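Long-range contact in CTP:phosphocholine Cytidylyltransferase (Streptococcus pneumoniae, PDB 1JYK), which catalyses transfer of the cytidylyl group from CTP to phosphocholine, the reaction expected to yield CDP-choline: residues K48-V53 with K82-Y87. Sequence-based numbering, arbitrary orientation.
Sequences KALVQV and KEQFDY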
ATOM      1  N   LYS A  48      -1.775 -10.885   8.173  1.00 16.51           N
ATOM      2  CA  LYS A  48      -2.750 -10.664   7.117  1.00 16.73           C
ATOM      3  C   LYS A  48      -2.220 -10.810   5.691  1.00 15.73           C
ATOM      4  O   LYS A  48      -2.963 -11.227   4.803  1.00 15.91           O
ATOM      5  CB  LYS A  48      -3.449  -9.312   7.303  1.00 18.46           C
ATOM      6  CG  LYS A  48      -2.602  -8.107   7.049  1.00 23.04           C
ATOM      7  CD  LYS A  48      -3.317  -6.861   7.536  1.00 27.60           C
ATOM      8  CE  LYS A  48      -2.482  -5.622   7.272  1.00 29.94           C
ATOM      9  NZ  LYS A  48      -3.315  -4.395   7.290  1.00 32.63           N
ATOM     10  N   ALA A  49      -0.946 -10.494   5.466  1.00 14.73           N
ATOM     11  CA  ALA A  49      -0.369 -10.615   4.124  1.00 15.15           C
ATOM     12  C   ALA A  49      -0.277 -12.076   3.694  1.00 14.52           C
ATOM     13  O   ALA A  49      -0.185 -12.378   2.499  1.00 13.74           O
ATOM     14  CB  ALA A  49       1.022  -9.976   4.076  1.00 13.13           C
ATOM     15  N   LEU A  50      -0.308 -12.979   4.668  1.00 13.99           N
ATOM     16  CA  LEU A  50      -0.198 -14.404   4.374  1.00 15.35           C
ATOM     17  C   LEU A  50      -1.513 -15.184   4.503  1.00 15.79           C
ATOM     18  O   LEU A  50      -1.527 -16.416   4.421  1.00 14.12           O
ATOM     19  CB  LEU A  50       0.897 -15.028   5.247  1.00 15.50           C
ATOM     20  CG  LEU A  50       2.303 -14.450   5.007  1.00 15.23           C
ATOM     21  CD1 LEU A  50       3.301 -15.199   5.876  1.00 16.73           C
ATOM     22  CD2 LEU A  50       2.701 -14.561   3.536  1.00 15.38           C
ATOM     23  N   VAL A  51      -2.616 -14.469   4.707  1.00 15.18           N
ATOM     24  CA  VAL A  51      -3.919 -15.116   4.785  1.00 14.79           C
ATOM     25  C   VAL A  51      -4.130 -15.682   3.374  1.00 15.63           C
ATOM     26  O   VAL A  51      -3.841 -15.012   2.378  1.00 15.13           O
ATOM     27  CB  VAL A  51      -5.030 -14.089   5.144  1.00 14.83           C
ATOM     28  CG1 VAL A  51      -6.397 -14.614   4.732  1.00 13.43           C
ATOM     29  CG2 VAL A  51      -5.013 -13.824   6.639  1.00 12.99           C
ATOM     30  N   GLN A  52      -4.612 -16.912   3.281  1.00 16.30           N
ATOM     31  CA  GLN A  52      -4.799 -17.529   1.974  1.00 17.83           C
ATOM     32  C   GLN A  52      -6.189 -17.397   1.359  1.00 18.46           C
ATOM     33  O   GLN A  52      -7.200 -17.640   2.015  1.00 18.23           O
ATOM     34  CB  GLN A  52      -4.422 -19.009   2.047  1.00 18.96           C
ATOM     35  CG  GLN A  52      -3.095 -19.257   2.737  1.00 20.69           C
ATOM     36  CD  GLN A  52      -2.659 -20.701   2.672  1.00 22.85           C
ATOM     37  OE1 GLN A  52      -3.165 -21.484   1.869  1.00 25.56           O
ATOM     38  NE2 GLN A  52      -1.707 -21.063   3.518  1.00 23.38           N
ATOM     39  N   VAL A  53      -6.227 -16.987   0.098  1.00 18.74           N
ATOM     40  CA  VAL A  53      -7.480 -16.876  -0.634  1.00 20.43           C
ATOM     41  C   VAL A  53      -7.272 -17.810  -1.811  1.00 20.11           C
ATOM     42  O   VAL A  53      -6.233 -17.773  -2.477  1.00 18.10           O
ATOM     43  CB  VAL A  53      -7.779 -15.419  -1.108  1.00 20.99           C
ATOM     44  CG1 VAL A  53      -7.777 -14.488   0.090  1.00 21.68           C
ATOM     45  CG2 VAL A  53      -6.772 -14.962  -2.142  1.00 23.37           C
ATOM     46  N   LYS A  82       6.553 -12.084  11.674  1.00 15.72           N
ATOM     47  CA  LYS A  82       7.484 -11.963  10.559  1.00 16.62           C
ATOM     48  C   LYS A  82       8.180 -13.242  10.101  1.00 16.81           C
ATOM     49  O   LYS A  82       8.520 -13.373   8.920  1.00 15.87           O
ATOM     50  CB  LYS A  82       8.534 -10.897  10.872  1.00 17.37           C
ATOM     51  CG  LYS A  82       9.507 -11.288  11.956  1.00 19.68           C
ATOM     52  CD  LYS A  82      10.516 -10.175  12.194  1.00 23.05           C
ATOM     53  CE  LYS A  82      11.587 -10.614  13.167  1.00 23.61           C
ATOM     54  NZ  LYS A  82      10.983 -10.930  14.484  1.00 25.74           N
ATOM     55  N   GLU A  83       8.385 -14.188  11.015  1.00 16.88           N
ATOM     56  CA  GLU A  83       9.065 -15.430  10.652  1.00 18.64           C
ATOM     57  C   GLU A  83       8.322 -16.241   9.585  1.00 17.14           C
ATOM     58  O   GLU A  83       8.911 -17.091   8.918  1.00 16.97           O
ATOM     59  CB  GLU A  83       9.314 -16.291  11.900  1.00 20.53           C
ATOM     60  CG  GLU A  83       8.055 -16.736  12.635  1.00 26.85           C
ATOM     61  CD  GLU A  83       7.476 -15.663  13.556  1.00 28.74           C
ATOM     62  OE1 GLU A  83       8.157 -14.641  13.813  1.00 27.99           O
ATOM     63  OE2 GLU A  83       6.329 -15.848  14.023  1.00 30.83           O
ATOM     64  N   GLN A  84       7.034 -15.969   9.405  1.00 15.37           N
ATOM     65  CA  GLN A  84       6.271 -16.695   8.401  1.00 15.50           C
ATOM     66  C   GLN A  84       6.586 -16.201   6.992  1.00 14.54           C
ATOM     67  O   GLN A  84       6.257 -16.867   6.011  1.00 15.05           O
ATOM     68  CB  GLN A  84       4.770 -16.581   8.690  1.00 15.28           C
ATOM     69  CG  GLN A  84       4.357 -17.343   9.956  1.00 15.04           C
ATOM     70  CD  GLN A  84       2.856 -17.427  10.157  1.00 15.81           C
ATOM     71  OE1 GLN A  84       2.087 -17.527   9.197  1.00 16.16           O
ATOM     72  NE2 GLN A  84       2.430 -17.395  11.416  1.00 15.89           N
ATOM     73  N   PHE A  85       7.242 -15.045   6.897  1.00 14.67           N
ATOM     74  CA  PHE A  85       7.606 -14.452   5.603  1.00 14.45           C
ATOM     75  C   PHE A  85       8.962 -14.920   5.054  1.00 14.90           C
ATOM     76  O   PHE A  85       9.258 -14.725   3.877  1.00 16.88           O
ATOM     77  CB  PHE A  85       7.667 -12.924   5.713  1.00 13.38           C
ATOM     78  CG  PHE A  85       6.329 -12.264   5.898  1.00 13.31           C
ATOM     79  CD1 PHE A  85       5.644 -11.723   4.810  1.00 14.32           C
ATOM     80  CD2 PHE A  85       5.760 -12.161   7.163  1.00 13.64           C
ATOM     81  CE1 PHE A  85       4.410 -11.087   4.983  1.00 13.24           C
ATOM     82  CE2 PHE A  85       4.527 -11.527   7.345  1.00 13.83           C
ATOM     83  CZ  PHE A  85       3.854 -10.991   6.251  1.00 13.35           C
ATOM     84  N   ASP A  86       9.785 -15.524   5.901  1.00 14.98           N
ATOM     85  CA  ASP A  86      11.119 -15.950   5.488  1.00 15.17           C
ATOM     86  C   ASP A  86      11.228 -16.714   4.180  1.00 14.46           C
ATOM     87  O   ASP A  86      12.103 -16.417   3.357  1.00 14.63           O
ATOM     88  CB  ASP A  86      11.768 -16.758   6.607  1.00 18.21           C
ATOM     89  CG  ASP A  86      12.223 -15.881   7.759  1.00 20.95           C
ATOM     90  OD1 ASP A  86      12.583 -14.707   7.520  1.00 22.67           O
ATOM     91  OD2 ASP A  86      12.217 -16.364   8.908  1.00 24.80           O
ATOM     92  N   TYR A  87      10.351 -17.691   3.979  1.00 14.54           N
ATOM     93  CA  TYR A  87      10.378 -18.500   2.755  1.00 14.22           C
ATOM     94  C   TYR A  87      10.297 -17.696   1.450  1.00 14.03           C
ATOM     95  O   TYR A  87      10.708 -18.179   0.396  1.00 13.01           O
ATOM     96  CB  TYR A  87       9.237 -19.529   2.779  1.00 14.12           C
ATOM     97  CG  TYR A  87       7.884 -18.973   2.359  1.00 13.39           C
ATOM     98  CD1 TYR A  87       7.319 -19.313   1.128  1.00 12.62           C
ATOM     99  CD2 TYR A  87       7.172 -18.108   3.200  1.00 13.05           C
ATOM    100  CE1 TYR A  87       6.076 -18.808   0.738  1.00 14.01           C
ATOM    101  CE2 TYR A  87       5.931 -17.598   2.822  1.00 13.46           C
ATOM    102  CZ  TYR A  87       5.387 -17.950   1.593  1.00 14.17           C
ATOM    103  OH  TYR A  87       4.154 -17.446   1.224  1.00 15.06           O
TER
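Leu50 meets the Phe85 ring through a CH-pi contact: CD1 lies 4.0 Å from the ring centroid and only 5° off the ring normal, hence almost exactly over the middle of one face. CG of Leu50 stands over the same ring nearer its rim, 4.0 Å from Phe85 CE1. The CB of Leu50 already points at 82-87, and CG anti to the carbonyl carbon (chi1 -62°) extends the branch over the ring.

Apolar packing adds further pieces. Ala49 CB abuts the ring edge, 3.7 Å from Phe85 CE1, so the phenyl group is touched on its face and its rim by consecutive residues. Leu50 CD1 also packs 3.5 Å from Gln84 CB. The other methyl, CD2, sits at the edge of the Tyr87 ring, near its plane, 4.0 Å from Tyr87 OH.

Strand 27-32, helix 58-68 and the parallel neighbour strand 74-78 form a beta-alpha-beta crossover of the Rossmann-like nucleotidyltransferase fold; the contact joins the connection leading into that helix to the loop after strand 74-78. Ala32 of strand 27-32 touches both Ala49 and Phe85, placing the aromatic-aliphatic cluster against that sheet.

No hydrogen bond links the two segments, although Leu50 CD1 lies 3.4 Å from the backbone O of Gln84. Tyr87 OH hydrogen-bonds to Glu60 OE2, while Gln84 NE2 hydrogen-bonds to the backbone O of Asn45.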